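Local coordinates for protein tyrosinase (Burkholderia thailandensis, PDB 5ZRD) that hydroxylates monophenols to catechols and probably oxidises these on to quinones, as tyrosinases do, at a pair of copper ions each held by three histidines, at residues N6-R11 with G397-P402; F152-A157 with K173-V178; G285-G290 with S440-A445. One frame throughout, in Å; residues are numbered along the deposited sequence.

Contact 1. Residues N6-R11 with G397-P402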
loop_
_atom_site.group_PDB
_atom_site.type_symbol
_atom_site.label_atom_id
_atom_site.label_comp_id
_atom_site.label_asym_id
_atom_site.label_seq_id
_atom_site.Cartn_x
_atom_site.Cartn_y
_atom_site.Cartn_z
ATOM N N ASN A 6 -29.578 7.206 -44.415
ATOM C CA ASN A 6 -28.863 6.986 -45.717
ATOM C C ASN A 6 -28.564 5.493 -45.925
ATOM O O ASN A 6 -28.433 4.720 -44.954
ATOM C CB ASN A 6 -27.540 7.757 -45.814
ATOM C CG ASN A 6 -27.670 9.212 -45.414
ATOM O OD1 ASN A 6 -27.219 9.601 -44.338
ATOM N ND2 ASN A 6 -28.319 10.007 -46.252
ATOM N N ALA A 7 -28.429 5.105 -47.193
ATOM C CA ALA A 7 -28.157 3.719 -47.558
ATOM C C ALA A 7 -26.836 3.255 -46.923
ATOM O O ALA A 7 -25.803 3.916 -47.062
ATOM C CB ALA A 7 -28.117 3.565 -49.056
ATOM N N PRO A 8 -26.862 2.103 -46.225
ATOM C CA PRO A 8 -25.643 1.656 -45.515
ATOM C C PRO A 8 -24.464 1.365 -46.460
ATOM O O PRO A 8 -24.671 0.758 -47.506
ATOM C CB PRO A 8 -26.048 0.349 -44.797
ATOM C CG PRO A 8 -27.539 0.201 -45.047
ATOM C CD PRO A 8 -27.832 0.997 -46.301
ATOM N N ARG A 9 -23.247 1.772 -46.091
ATOM C CA ARG A 9 -22.026 1.124 -46.650
ATOM C C ARG A 9 -22.054 -0.388 -46.397
ATOM O O ARG A 9 -22.554 -0.849 -45.362
ATOM C CB ARG A 9 -20.749 1.593 -45.958
ATOM C CG ARG A 9 -20.397 3.057 -46.161
ATOM C CD ARG A 9 -18.978 3.275 -45.681
ATOM N NE ARG A 9 -18.984 3.397 -44.237
ATOM C CZ ARG A 9 -18.663 2.426 -43.384
ATOM N NH1 ARG A 9 -18.185 1.259 -43.813
ATOM N NH2 ARG A 9 -18.812 2.658 -42.095
ATOM N N VAL A 10 -21.483 -1.143 -47.312
ATOM C CA VAL A 10 -21.523 -2.580 -47.260
ATOM C C VAL A 10 -20.122 -3.126 -46.956
ATOM O O VAL A 10 -19.279 -3.140 -47.825
ATOM C CB VAL A 10 -22.057 -3.167 -48.578
ATOM C CG1 VAL A 10 -22.241 -4.676 -48.472
ATOM C CG2 VAL A 10 -23.366 -2.497 -48.986
ATOM N N ARG A 11 -19.934 -3.606 -45.716
ATOM C CA ARG A 11 -18.777 -4.427 -45.321
ATOM C C ARG A 11 -18.867 -5.752 -46.061
ATOM O O ARG A 11 -19.877 -6.420 -45.930
ATOM C CB ARG A 11 -18.738 -4.668 -43.809
ATOM C CG ARG A 11 -18.209 -3.473 -43.034
ATOM C CD ARG A 11 -17.996 -3.703 -41.566
ATOM N NE ARG A 11 -17.657 -2.462 -40.882
ATOM C CZ ARG A 11 -17.517 -2.370 -39.557
ATOM N NH1 ARG A 11 -17.715 -3.440 -38.796
ATOM N NH2 ARG A 11 -17.207 -1.216 -38.990
ATOM N N GLY A 397 -24.317 3.456 -39.912
ATOM C CA GLY A 397 -24.254 3.753 -41.336
ATOM C C GLY A 397 -23.660 2.611 -42.154
ATOM O O GLY A 397 -23.186 2.866 -43.261
ATOM N N PHE A 398 -23.683 1.357 -41.665
ATOM C CA PHE A 398 -23.134 0.234 -42.469
ATOM C C PHE A 398 -23.912 -1.065 -42.205
ATOM O O PHE A 398 -24.672 -1.192 -41.253
ATOM C CB PHE A 398 -21.640 0.075 -42.182
ATOM C CG PHE A 398 -21.303 -0.639 -40.899
ATOM C CD1 PHE A 398 -21.238 -2.031 -40.855
ATOM C CD2 PHE A 398 -21.052 0.065 -39.741
ATOM C CE1 PHE A 398 -20.939 -2.697 -39.674
ATOM C CE2 PHE A 398 -20.721 -0.607 -38.569
ATOM C CZ PHE A 398 -20.708 -1.982 -38.525
ATOM N N THR A 399 -23.690 -2.012 -43.087
ATOM C CA THR A 399 -24.301 -3.300 -43.034
ATOM C C THR A 399 -23.277 -4.342 -43.502
ATOM O O THR A 399 -22.173 -3.999 -43.963
ATOM C CB THR A 399 -25.531 -3.347 -43.936
ATOM O OG1 THR A 399 -26.343 -4.462 -43.546
ATOM C CG2 THR A 399 -25.156 -3.440 -45.403
ATOM N N TYR A 400 -23.655 -5.604 -43.385
ATOM C CA TYR A 400 -22.801 -6.721 -43.750
ATOM C C TYR A 400 -23.353 -7.242 -45.061
ATOM O O TYR A 400 -24.533 -7.437 -45.187
ATOM C CB TYR A 400 -22.695 -7.790 -42.642
ATOM C CG TYR A 400 -21.747 -7.363 -41.545
ATOM C CD1 TYR A 400 -20.379 -7.389 -41.747
ATOM C CD2 TYR A 400 -22.202 -6.804 -40.362
ATOM C CE1 TYR A 400 -19.484 -6.936 -40.787
ATOM C CE2 TYR A 400 -21.329 -6.317 -39.402
ATOM C CZ TYR A 400 -19.960 -6.401 -39.607
ATOM O OH TYR A 400 -19.071 -5.911 -38.701
ATOM N N GLY A 401 -22.475 -7.390 -46.028
ATOM C CA GLY A 401 -22.845 -8.081 -47.213
ATOM C C GLY A 401 -23.163 -9.520 -46.887
ATOM O O GLY A 401 -23.173 -9.899 -45.749
ATOM N N PRO A 402 -23.427 -10.306 -47.907
ATOM C CA PRO A 402 -23.730 -11.702 -47.741
ATOM C C PRO A 402 -22.495 -12.528 -47.357
ATOM O O PRO A 402 -21.400 -12.292 -47.875
ATOM C CB PRO A 402 -24.237 -12.144 -49.132
ATOM C CG PRO A 402 -23.550 -11.171 -50.083
ATOM C CD PRO A 402 -23.517 -9.869 -49.312
#

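Contact 2. Residues F152-A157 with K173-V178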
loop_
_atom_site.group_PDB
_atom_site.type_symbol
_atom_site.label_atom_id
_atom_site.label_comp_id
_atom_site.label_asym_id
_atom_site.label_seq_id
_atom_site.Cartn_x
_atom_site.Cartn_y
_atom_site.Cartn_z
ATOM N N PHE A 152 2.793 -6.493 -38.407
ATOM C CA PHE A 152 3.037 -5.072 -38.145
ATOM C C PHE A 152 4.277 -4.962 -37.271
ATOM O O PHE A 152 4.498 -5.782 -36.399
ATOM C CB PHE A 152 1.810 -4.433 -37.506
ATOM C CG PHE A 152 1.980 -3.041 -36.954
ATOM C CD1 PHE A 152 2.101 -1.952 -37.804
ATOM C CD2 PHE A 152 1.919 -2.814 -35.589
ATOM C CE1 PHE A 152 2.201 -0.669 -37.305
ATOM C CE2 PHE A 152 1.999 -1.525 -35.092
ATOM C CZ PHE A 152 2.147 -0.456 -35.946
ATOM N N VAL A 153 5.092 -3.990 -37.624
ATOM C CA VAL A 153 6.357 -3.704 -36.994
ATOM C C VAL A 153 6.076 -2.546 -36.039
ATOM O O VAL A 153 5.500 -1.541 -36.433
ATOM C CB VAL A 153 7.429 -3.316 -38.048
ATOM C CG1 VAL A 153 8.777 -3.017 -37.416
ATOM C CG2 VAL A 153 7.598 -4.373 -39.141
ATOM N N LEU A 154 6.489 -2.669 -34.804
ATOM C CA LEU A 154 6.190 -1.668 -33.825
ATOM C C LEU A 154 7.076 -0.437 -34.078
ATOM O O LEU A 154 8.272 -0.588 -34.208
ATOM C CB LEU A 154 6.451 -2.278 -32.448
ATOM C CG LEU A 154 5.510 -3.409 -32.028
ATOM C CD1 LEU A 154 5.893 -3.947 -30.658
ATOM C CD2 LEU A 154 4.070 -2.929 -32.019
ATOM N N PRO A 155 6.484 0.777 -34.155
ATOM C CA PRO A 155 7.286 2.015 -34.342
ATOM C C PRO A 155 8.045 2.482 -33.087
ATOM O O PRO A 155 9.049 3.180 -33.198
ATOM C CB PRO A 155 6.247 3.086 -34.706
ATOM C CG PRO A 155 4.998 2.611 -34.007
ATOM C CD PRO A 155 5.043 1.109 -34.204
ATOM N N VAL A 156 7.506 2.148 -31.913
ATOM C CA VAL A 156 8.130 2.375 -30.633
ATOM C C VAL A 156 7.950 1.094 -29.838
ATOM O O VAL A 156 7.180 0.223 -30.243
ATOM C CB VAL A 156 7.511 3.552 -29.861
ATOM C CG1 VAL A 156 7.733 4.871 -30.579
ATOM C CG2 VAL A 156 6.037 3.326 -29.608
ATOM N N ALA A 157 8.630 1.034 -28.707
ATOM C CA ALA A 157 8.607 -0.151 -27.884
ATOM C C ALA A 157 7.352 -0.141 -27.008
ATOM O O ALA A 157 6.852 0.880 -26.628
ATOM C CB ALA A 157 9.856 -0.232 -27.037
ATOM N N LYS A 173 11.135 -1.781 -29.829
ATOM C CA LYS A 173 10.967 -1.105 -31.106
ATOM C C LYS A 173 11.454 -2.016 -32.227
ATOM O O LYS A 173 12.471 -2.672 -32.063
ATOM C CB LYS A 173 11.811 0.160 -31.182
ATOM C CG LYS A 173 11.693 0.927 -32.489
ATOM C CD LYS A 173 12.396 2.251 -32.426
ATOM C CE LYS A 173 12.311 3.023 -33.717
ATOM N NZ LYS A 173 12.675 4.435 -33.477
ATOM N N GLY A 174 10.719 -2.080 -33.321
ATOM C CA GLY A 174 11.072 -3.004 -34.427
ATOM C C GLY A 174 10.531 -4.420 -34.267
ATOM O O GLY A 174 10.675 -5.228 -35.133
ATOM N N TYR A 175 9.888 -4.751 -33.173
ATOM C CA TYR A 175 9.293 -6.069 -33.040
ATOM C C TYR A 175 8.257 -6.293 -34.154
ATOM O O TYR A 175 7.487 -5.387 -34.429
ATOM C CB TYR A 175 8.622 -6.195 -31.671
ATOM C CG TYR A 175 7.808 -7.453 -31.575
ATOM C CD1 TYR A 175 8.431 -8.684 -31.414
ATOM C CD2 TYR A 175 6.429 -7.415 -31.738
ATOM C CE1 TYR A 175 7.684 -9.847 -31.342
ATOM C CE2 TYR A 175 5.675 -8.579 -31.729
ATOM C CZ TYR A 175 6.310 -9.797 -31.533
ATOM O OH TYR A 175 5.578 -10.940 -31.486
ATOM N N VAL A 176 8.212 -7.473 -34.769
ATOM C CA VAL A 176 7.206 -7.748 -35.812
ATOM C C VAL A 176 6.236 -8.826 -35.291
ATOM O O VAL A 176 6.626 -9.825 -34.666
ATOM C CB VAL A 176 7.867 -8.110 -37.166
ATOM C CG1 VAL A 176 9.024 -9.073 -37.009
ATOM C CG2 VAL A 176 6.913 -8.666 -38.212
ATOM N N THR A 177 4.939 -8.630 -35.546
ATOM C CA THR A 177 3.956 -9.516 -34.969
ATOM C C THR A 177 4.134 -10.860 -35.646
ATOM O O THR A 177 4.531 -10.856 -36.831
ATOM C CB THR A 177 2.530 -8.978 -35.100
ATOM O OG1 THR A 177 2.223 -8.741 -36.469
ATOM C CG2 THR A 177 2.318 -7.686 -34.340
ATOM N N VAL A 178 3.846 -11.944 -34.909
ATOM C CA VAL A 178 3.881 -13.278 -35.486
ATOM C C VAL A 178 2.613 -14.058 -35.155
ATOM O O VAL A 178 1.990 -13.848 -34.160
ATOM C CB VAL A 178 5.115 -14.071 -35.007
ATOM C CG1 VAL A 178 6.382 -13.333 -35.384
ATOM C CG2 VAL A 178 5.095 -14.376 -33.510
#

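Contact 3. Residues G285-G290 with S440-A445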
loop_
_atom_site.group_PDB
_atom_site.type_symbol
_atom_site.label_atom_id
_atom_site.label_comp_id
_atom_site.label_asym_id
_atom_site.label_seq_id
_atom_site.Cartn_x
_atom_site.Cartn_y
_atom_site.Cartn_z
ATOM N N GLY A 285 -3.048 -17.785 -33.119
ATOM C CA GLY A 285 -2.040 -17.238 -32.166
ATOM C C GLY A 285 -1.178 -18.290 -31.453
ATOM O O GLY A 285 -0.456 -17.925 -30.502
ATOM N N GLY A 286 -1.256 -19.572 -31.836
ATOM C CA GLY A 286 -0.179 -20.537 -31.531
ATOM C C GLY A 286 -0.592 -21.915 -31.016
ATOM O O GLY A 286 0.309 -22.736 -30.710
ATOM N N PHE A 287 -1.888 -22.225 -30.898
ATOM C CA PHE A 287 -2.322 -23.556 -30.439
ATOM C C PHE A 287 -2.688 -24.468 -31.627
ATOM O O PHE A 287 -3.599 -24.166 -32.451
ATOM C CB PHE A 287 -3.519 -23.414 -29.504
ATOM C CG PHE A 287 -3.194 -22.730 -28.210
ATOM C CD1 PHE A 287 -3.011 -21.364 -28.168
ATOM C CD2 PHE A 287 -3.057 -23.454 -27.041
ATOM C CE1 PHE A 287 -2.687 -20.724 -26.985
ATOM C CE2 PHE A 287 -2.773 -22.809 -25.848
ATOM C CZ PHE A 287 -2.581 -21.448 -25.827
ATOM N N ASP A 288 -1.950 -25.572 -31.725
ATOM C CA ASP A 288 -2.259 -26.717 -32.593
ATOM C C ASP A 288 -3.572 -27.304 -32.157
ATOM O O ASP A 288 -3.668 -27.605 -30.979
ATOM C CB ASP A 288 -1.181 -27.808 -32.373
ATOM C CG ASP A 288 -0.686 -28.447 -33.670
ATOM O OD1 ASP A 288 -1.268 -28.252 -34.765
ATOM O OD2 ASP A 288 0.335 -29.165 -33.587
ATOM N N TYR A 289 -4.582 -27.510 -33.028
ATOM C CA TYR A 289 -5.816 -28.239 -32.547
ATOM C C TYR A 289 -5.410 -29.583 -31.921
ATOM O O TYR A 289 -6.019 -30.033 -30.930
ATOM C CB TYR A 289 -6.863 -28.524 -33.631
ATOM C CG TYR A 289 -8.240 -28.850 -33.088
ATOM C CD1 TYR A 289 -8.933 -27.918 -32.325
ATOM C CD2 TYR A 289 -8.866 -30.073 -33.327
ATOM C CE1 TYR A 289 -10.202 -28.182 -31.824
ATOM C CE2 TYR A 289 -10.126 -30.362 -32.809
ATOM C CZ TYR A 289 -10.810 -29.407 -32.065
ATOM O OH TYR A 289 -12.075 -29.624 -31.565
ATOM N N GLY A 290 -4.370 -30.193 -32.491
ATOM C CA GLY A 290 -3.682 -31.305 -31.851
ATOM C C GLY A 290 -4.579 -32.524 -31.816
ATOM O O GLY A 290 -5.434 -32.696 -32.692
ATOM N N SER A 440 -3.110 -18.230 -22.290
ATOM C CA SER A 440 -4.324 -18.908 -22.766
ATOM C C SER A 440 -4.163 -20.423 -22.638
ATOM O O SER A 440 -3.026 -20.902 -22.489
ATOM C CB SER A 440 -4.621 -18.520 -24.200
ATOM O OG SER A 440 -4.793 -17.108 -24.330
ATOM N N PHE A 441 -5.285 -21.159 -22.665
ATOM C CA PHE A 441 -5.254 -22.629 -22.560
ATOM C C PHE A 441 -6.542 -23.251 -23.107
ATOM O O PHE A 441 -7.566 -22.603 -23.253
ATOM C CB PHE A 441 -4.935 -23.110 -21.140
ATOM C CG PHE A 441 -5.941 -22.831 -20.064
ATOM C CD1 PHE A 441 -5.946 -21.626 -19.392
ATOM C CD2 PHE A 441 -6.845 -23.795 -19.668
ATOM C CE1 PHE A 441 -6.881 -21.363 -18.394
ATOM C CE2 PHE A 441 -7.780 -23.538 -18.671
ATOM C CZ PHE A 441 -7.787 -22.328 -18.023
ATOM N N ILE A 442 -6.423 -24.527 -23.479
ATOM C CA ILE A 442 -7.510 -25.286 -24.041
ATOM C C ILE A 442 -7.763 -26.498 -23.148
ATOM O O ILE A 442 -6.821 -27.089 -22.644
ATOM C CB ILE A 442 -7.214 -25.736 -25.474
ATOM C CG1 ILE A 442 -6.767 -24.572 -26.367
ATOM C CG2 ILE A 442 -8.431 -26.466 -26.029
ATOM C CD1 ILE A 442 -6.155 -25.011 -27.678
ATOM N N MET A 443 -9.053 -26.790 -22.924
ATOM C CA MET A 443 -9.509 -28.006 -22.279
ATOM C C MET A 443 -10.156 -28.868 -23.368
ATOM O O MET A 443 -10.978 -28.357 -24.117
ATOM C CB MET A 443 -10.530 -27.714 -21.178
ATOM C CG MET A 443 -9.970 -26.915 -20.064
ATOM S SD MET A 443 -11.193 -26.445 -18.810
ATOM C CE MET A 443 -11.803 -28.067 -18.352
ATOM N N LYS A 444 -9.721 -30.124 -23.486
ATOM C CA LYS A 444 -10.266 -31.093 -24.441
ATOM C C LYS A 444 -10.810 -32.266 -23.627
ATOM O O LYS A 444 -10.121 -32.751 -22.742
ATOM C CB LYS A 444 -9.179 -31.548 -25.416
ATOM C CG LYS A 444 -8.881 -30.580 -26.548
ATOM C CD LYS A 444 -7.902 -31.133 -27.537
ATOM C CE LYS A 444 -8.565 -31.616 -28.806
ATOM N NZ LYS A 444 -7.571 -32.107 -29.789
ATOM N N ALA A 445 -12.064 -32.646 -23.823
ATOM C CA ALA A 445 -12.672 -33.659 -22.954
ATOM C C ALA A 445 -12.830 -34.965 -23.733
ATOM O O ALA A 445 -13.168 -34.944 -24.911
ATOM C CB ALA A 445 -13.986 -33.167 -22.398
HETATM O O HOH W 1 -8.626 -33.688 -31.803
#

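Contact 1. Residues N6-R11 with G397-P402
Strand 9-11, close to the N-terminus, runs parallel to strand 398-400, their short axes 4.6 Å apart and 35° askew, and the two form a small two-stranded parallel sheet outside the copper-binding helices. Its hydrogen bonds alternate as parallel pairing demands: Arg9 N gives to Gly397 O, Thr399 N to Arg9 O, Arg11 N to Thr399 O, and Gly401 N to Arg11 O. The last is the straightest, 174° at the hydrogen, while Arg9 N sits above the carbonyl plane of Gly397. Gly397, at positive phi, is where the chain leaves helix 392-396 and turns into the strand.

On one face Val10 and Thr399 lie side by side, Val10 CG2 4.1 Å from Thr399 CG2; Thr399 OG1 turns to Glu393. The other face carries Arg9, Arg11, Phe398 and Tyr400. Arg11 reaches out extended from CG to NE and lays its guanidinium almost flat on the Phe398 ring, planes 17° apart, a stacked cation-pi contact with Arg11 CZ 3.6 Å from the centroid of the Phe398 ring. Arg9, bent at chi3, brings its own guanidinium over Phe398 CB, NH2 lying 3.8 Å from that carbon. Glu102 of helix 90-108 makes salt bridges with both arginines, and Arg9 NH1 also bonds Ser113 OG, so the sheet is tied to a helix that carries the copper ligand His94. The Tyr400 hydroxyl bonds Asp324 of helix 315-334 and also takes a hydrogen from Arg11 NH1, near the guanidinium plane, with NH1 2.8 Å from Tyr400 OH.

Contact 2. Residues F152-A157 with K173-V178
The Tyr175 ring is met obliquely by Leu154, whose CD1 comes 3.7 Å from Tyr175 CD2 and equally near Tyr175 CB; the two side chains run alongside each other in the same direction. The ring's hydroxyl goes on to Asp303. Phe152 leaves its backbone on the side away from 173-178, and its ring meets Phe50 edge-to-face and touches Phe51 of helix 50-57.

The two loops, one either side of strand 165-167 in the chain, pair antiparallel, in a ladder resembling a beta ribbon, although only one residue pair, Val153 with Val176, bridges. Thr177 N gives its hydrogen to Phe152 O at 3.0 Å and Leu154 N to Tyr175 O at 2.9 Å, both in the plane of the acceptor carbonyl. Leu154 is gripped at both ends, but its carbonyl takes Gly174 N instead of Tyr175 N, so the register slips by one residue at Gly174, where the chain adopts a positive phi (86°). At the other end the ladder is carried on by a side chain: Thr177 OG1, placed between its own backbone N and carbonyl carbon (chi1 57°), accepts from Phe152 N at 3.0 Å. Phe152 is thus held through both its N-H and its carbonyl by a single threonine. On the outer side Val153 CG1 rests 3.7 Å from Gly174 O, and the fully extended Lys173 chain passes along Pro155, its CE 3.3 Å from Pro155 O.

Contact 3. Residues G285-G290 with S440-A445
Just past helix 274-285, which supplies the copper ligands His277 and His281, the chain ends the helix in a Schellman motif at Gly286 and runs as a loop over strand 441-450 of the four-stranded mixed sheet. The backbones stay well apart, Phe287 CA and Ile442 CA being 8.4 Å from each other, so no backbone-to-backbone hydrogen bond forms and side chains bridge the gap, to other side chains or to carbonyls.

Phe287, its CG anti to the carbonyl carbon, drops its ring toward the strand. Ser440 O lies at the ring edge, near its plane, 3.4 Å from Phe287 CZ. Ile442 slides past in the opposite direction and brings CD1 to 3.5 Å from Phe287 CD2, an oblique approach that also brushes Phe287 CB. Leu282 of the helix touches Phe287, Ser440 and Ile442 alike, while Ser440 OG is bonded to Gly305 O and Ser468 N.

Further along, Lys444 bends at chi3 (103°) and lifts its ammonium under the loop. Lys444 NZ gives a hydrogen bond to Tyr289 O at 2.8 Å, coming from above the carbonyl plane, and stands over one face of the Tyr289 ring, 4.5 Å from the centroid, as a cation-pi partner. A water accepts from Lys444 NZ at 2.8 Å and returns a weak bond to Gly290 O; Gly291 O takes another hydrogen from the ammonium. The Tyr289 hydroxyl bonds Tyr460 and His463. Two carbonyls, a water and an aromatic face thus surround one ammonium group, a setting that would probably stabilise its charge on this largely buried lysine.

How the contacts relate
The three contacts lie around the dicopper centre without touching one another. Contacts 1 and 3 sit on opposite sides of the chain's centre, their own centres about 35 Å apart; the centre of contact 2 is about 33 Å from that of contact 1 and about 26 Å from that of contact 3, with nearest atoms of contacts 2 and 3 about 6 Å apart. Contact 2 is nested inside the long loop closed by contact 1 and closes before contact 3 opens; the segments of contacts 1 and 3 alternate along the chain. Contact 1 fastens the N-terminus to helices 90-108 and 315-334, contact 2 borders helix 50-57, and contact 3 joins helix 274-285 to the mixed sheet. Together they touch every helix that carries a copper-ligand histidine.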